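Uncharacterized protein MG376 homolog (Mycoplasma pneumoniae, PDB 2HQL) probably binds single-stranded DNA through a small domain of the OB-fold clan. Local coordinates at residues T27-T32 with Y58-H63. Residues are numbered along the deposited sequence; the frame is centred on the assembly and turned at random.
Sequences TGFLVT and YELEKH
Phe29 and Val31 reach from the strand toward the helix and close on Leu60 and Glu61. The Phe29 ring does most of the work. Its CG lies anti to the backbone N (chi1 -171°), which turns the ring to lie beside Glu61, with its CD2 edge at Leu60. There CE2 comes 3.4 Å from Glu61 CA, close enough to touch the helix backbone itself. Glu61 CB sits over one face of the ring in a CH-pi contact, 3.8 Å from the centroid and 19° off the normal, displaced toward the rim. Leu60 takes the ring edge instead: its CG lies near the ring plane, 3.7 Å from Phe29 CD2.

The same Leu60 CG also meets Val31 CG2, at 3.6 Å. Leu60 is therefore wedged between two strand residues, and its CD2 lies 3.7 Å from the carbonyl O of Phe29. Beyond this pair Leu60 touches Ala52, Ile93 and Ile96, so this side is closely packed and almost entirely hydrocarbon, with the Phe29 carbonyl O at its margin.

Glu61 is tight at CA and CB. Looser packing begins at its CG, 4.0 Å from Phe29 CZ, and the residue is partly exposed, whereas Phe29, Val31 and Leu60 are buried. The carboxylate runs on past the ring. OE2 accepts a hydrogen bond from Trp22 NE1, and the Trp22 ring also meets the Phe29 ring, planes about 50° apart.

No hydrogen bond joins the two segments; the strand spends its backbone bonds on strands 9-22 and 42-53. Helix 54-64 directly follows strand 42-53 and precedes strand 69-81. A helix between the third and fourth strands, packed against the curled five-stranded sheet with its apolar face inward, is characteristic of the OB fold.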
ATOM      1  N   THR A  27      -4.702  18.639  12.107  1.00 20.17           N
ATOM      2  CA  THR A  27      -4.125  18.768  10.770  1.00 21.88           C
ATOM      3  C   THR A  27      -4.692  17.656   9.857  1.00 21.43           C
ATOM      4  O   THR A  27      -4.844  17.835   8.644  1.00 22.02           O
ATOM      5  CB  THR A  27      -2.601  18.577  10.825  1.00 23.54           C
ATOM      6  OG1 THR A  27      -2.092  19.055  12.082  1.00 29.03           O
ATOM      7  CG2 THR A  27      -1.939  19.312   9.676  1.00 25.89           C
ATOM      8  N   GLY A  28      -4.985  16.503  10.459  1.00 20.64           N
ATOM      9  CA  GLY A  28      -5.526  15.378   9.723  1.00 18.44           C
ATOM     10  C   GLY A  28      -6.375  14.453  10.575  1.00 18.43           C
ATOM     11  O   GLY A  28      -6.365  14.516  11.804  1.00 16.67           O
ATOM     12  N   PHE A  29      -7.127  13.583   9.912  1.00 18.78           N
ATOM     13  CA  PHE A  29      -7.983  12.622  10.603  1.00 19.26           C
ATOM     14  C   PHE A  29      -7.554  11.226  10.187  1.00 19.59           C
ATOM     15  O   PHE A  29      -7.504  10.918   8.996  1.00 19.57           O
ATOM     16  CB  PHE A  29      -9.447  12.836  10.217  1.00 18.52           C
ATOM     17  CG  PHE A  29     -10.417  12.028  11.030  1.00 15.70           C
ATOM     18  CD1 PHE A  29     -10.526  12.232  12.403  1.00 13.85           C
ATOM     19  CD2 PHE A  29     -11.245  11.087  10.419  1.00 15.83           C
ATOM     20  CE1 PHE A  29     -11.444  11.518  13.163  1.00 13.44           C
ATOM     21  CE2 PHE A  29     -12.179  10.355  11.174  1.00 16.29           C
ATOM     22  CZ  PHE A  29     -12.278  10.575  12.550  1.00 15.05           C
ATOM     23  N   LEU A  30      -7.251  10.384  11.168  1.00 20.07           N
ATOM     24  CA  LEU A  30      -6.814   9.035  10.878  1.00 20.64           C
ATOM     25  C   LEU A  30      -7.829   7.974  11.201  1.00 19.34           C
ATOM     26  O   LEU A  30      -8.392   7.935  12.297  1.00 16.95           O
ATOM     27  CB  LEU A  30      -5.511   8.714  11.611  1.00 23.20           C
ATOM     28  CG  LEU A  30      -4.243   9.312  10.997  1.00 26.58           C
ATOM     29  CD1 LEU A  30      -4.144  10.812  11.307  1.00 25.90           C
ATOM     30  CD2 LEU A  30      -3.040   8.553  11.555  1.00 26.27           C
ATOM     31  N   VAL A  31      -8.029   7.104  10.220  1.00 18.55           N
ATOM     32  CA  VAL A  31      -8.956   5.993  10.324  1.00 19.55           C
ATOM     33  C   VAL A  31      -8.201   4.669  10.125  1.00 19.02           C
ATOM     34  O   VAL A  31      -7.233   4.593   9.368  1.00 17.37           O
ATOM     35  CB  VAL A  31     -10.094   6.129   9.265  1.00 18.62           C
ATOM     36  CG1 VAL A  31     -11.010   4.891   9.295  1.00 16.74           C
ATOM     37  CG2 VAL A  31     -10.902   7.399   9.540  1.00 16.19           C
ATOM     38  N   THR A  32      -8.628   3.637  10.843  1.00 19.28           N
ATOM     39  CA  THR A  32      -8.020   2.324  10.719  1.00 18.07           C
ATOM     40  C   THR A  32      -9.076   1.360  10.209  1.00 18.25           C
ATOM     41  O   THR A  32     -10.131   1.174  10.829  1.00 16.33           O
ATOM     42  CB  THR A  32      -7.456   1.831  12.043  1.00 18.38           C
ATOM     43  OG1 THR A  32      -6.315   2.627  12.381  1.00 19.40           O
ATOM     44  CG2 THR A  32      -7.019   0.375  11.922  1.00 20.38           C
ATOM     45  N   TYR A  58     -12.764  16.095   7.287  1.00 23.53           N
ATOM     46  CA  TYR A  58     -14.083  16.277   7.865  1.00 24.45           C
ATOM     47  C   TYR A  58     -15.142  15.424   7.181  1.00 24.78           C
ATOM     48  O   TYR A  58     -16.158  15.080   7.793  1.00 25.65           O
ATOM     49  CB  TYR A  58     -14.446  17.749   7.807  1.00 23.98           C
ATOM     50  CG  TYR A  58     -13.714  18.540   8.850  1.00 23.30           C
ATOM     51  CD1 TYR A  58     -14.111  18.486  10.188  1.00 25.00           C
ATOM     52  CD2 TYR A  58     -12.614  19.324   8.516  1.00 23.31           C
ATOM     53  CE1 TYR A  58     -13.435  19.198  11.169  1.00 24.74           C
ATOM     54  CE2 TYR A  58     -11.924  20.039   9.491  1.00 25.16           C
ATOM     55  CZ  TYR A  58     -12.342  19.974  10.817  1.00 24.33           C
ATOM     56  OH  TYR A  58     -11.682  20.693  11.793  1.00 22.93           O
ATOM     57  N   GLU A  59     -14.904  15.095   5.911  1.00 24.78           N
ATOM     58  CA  GLU A  59     -15.799  14.222   5.159  1.00 25.26           C
ATOM     59  C   GLU A  59     -15.592  12.820   5.730  1.00 25.13           C
ATOM     60  O   GLU A  59     -16.541  12.068   5.958  1.00 24.45           O
ATOM     61  CB  GLU A  59     -15.414  14.187   3.684  1.00 25.64           C
ATOM     62  CG  GLU A  59     -15.595  15.479   2.927  1.00 30.62           C
ATOM     63  CD  GLU A  59     -15.091  15.371   1.498  1.00 33.05           C
ATOM     64  OE1 GLU A  59     -15.524  14.429   0.788  1.00 35.25           O
ATOM     65  OE2 GLU A  59     -14.264  16.221   1.084  1.00 34.07           O
ATOM     66  N   LEU A  60     -14.324  12.488   5.959  1.00 25.52           N
ATOM     67  CA  LEU A  60     -13.941  11.191   6.494  1.00 25.55           C
ATOM     68  C   LEU A  60     -14.593  10.943   7.857  1.00 25.99           C
ATOM     69  O   LEU A  60     -15.216   9.897   8.083  1.00 26.42           O
ATOM     70  CB  LEU A  60     -12.407  11.112   6.591  1.00 26.03           C
ATOM     71  CG  LEU A  60     -11.740   9.773   6.945  1.00 25.89           C
ATOM     72  CD1 LEU A  60     -12.348   8.650   6.100  1.00 24.94           C
ATOM     73  CD2 LEU A  60     -10.224   9.878   6.714  1.00 24.04           C
ATOM     74  N   GLU A  61     -14.458  11.911   8.759  1.00 26.03           N
ATOM     75  CA  GLU A  61     -15.038  11.798  10.094  1.00 25.19           C
ATOM     76  C   GLU A  61     -16.559  11.643  10.027  1.00 24.99           C
ATOM     77  O   GLU A  61     -17.154  10.946  10.846  1.00 24.45           O
ATOM     78  CB  GLU A  61     -14.658  13.021  10.923  1.00 25.25           C
ATOM     79  CG  GLU A  61     -15.394  13.120  12.234  1.00 28.37           C
ATOM     80  CD  GLU A  61     -14.981  14.330  13.032  1.00 28.84           C
ATOM     81  OE1 GLU A  61     -14.994  15.450  12.475  1.00 29.85           O
ATOM     82  OE2 GLU A  61     -14.643  14.155  14.217  1.00 30.33           O
ATOM     83  N   LYS A  62     -17.183  12.296   9.048  1.00 25.00           N
ATOM     84  CA  LYS A  62     -18.624  12.205   8.870  1.00 26.25           C
ATOM     85  C   LYS A  62     -19.000  10.841   8.281  1.00 26.19           C
ATOM     86  O   LYS A  62     -19.889  10.159   8.794  1.00 25.89           O
ATOM     87  CB  LYS A  62     -19.110  13.342   7.966  1.00 26.73           C
ATOM     88  CG  LYS A  62     -19.008  14.703   8.643  1.00 28.58           C
ATOM     89  CD  LYS A  62     -19.437  15.856   7.741  1.00 28.19           C
ATOM     90  CE  LYS A  62     -19.520  17.148   8.543  1.00 25.26           C
ATOM     91  NZ  LYS A  62     -19.736  18.338   7.690  1.00 25.88           N
ATOM     92  N   HIS A  63     -18.321  10.446   7.207  1.00 25.86           N
ATOM     93  CA  HIS A  63     -18.569   9.151   6.583  1.00 25.31           C
ATOM     94  C   HIS A  63     -18.335   8.104   7.656  1.00 24.66           C
ATOM     95  O   HIS A  63     -18.898   7.015   7.615  1.00 26.82           O
ATOM     96  CB  HIS A  63     -17.596   8.921   5.426  1.00 24.89           C
ATOM     97  CG  HIS A  63     -17.702   7.563   4.798  1.00 23.06           C
ATOM     98  ND1 HIS A  63     -17.598   6.401   5.522  1.00 23.26           N
ATOM     99  CD2 HIS A  63     -17.894   7.193   3.508  1.00 23.18           C
ATOM    100  CE1 HIS A  63     -17.722   5.364   4.708  1.00 23.15           C
ATOM    101  NE2 HIS A  63     -17.902   5.818   3.483  1.00 22.81           N
TER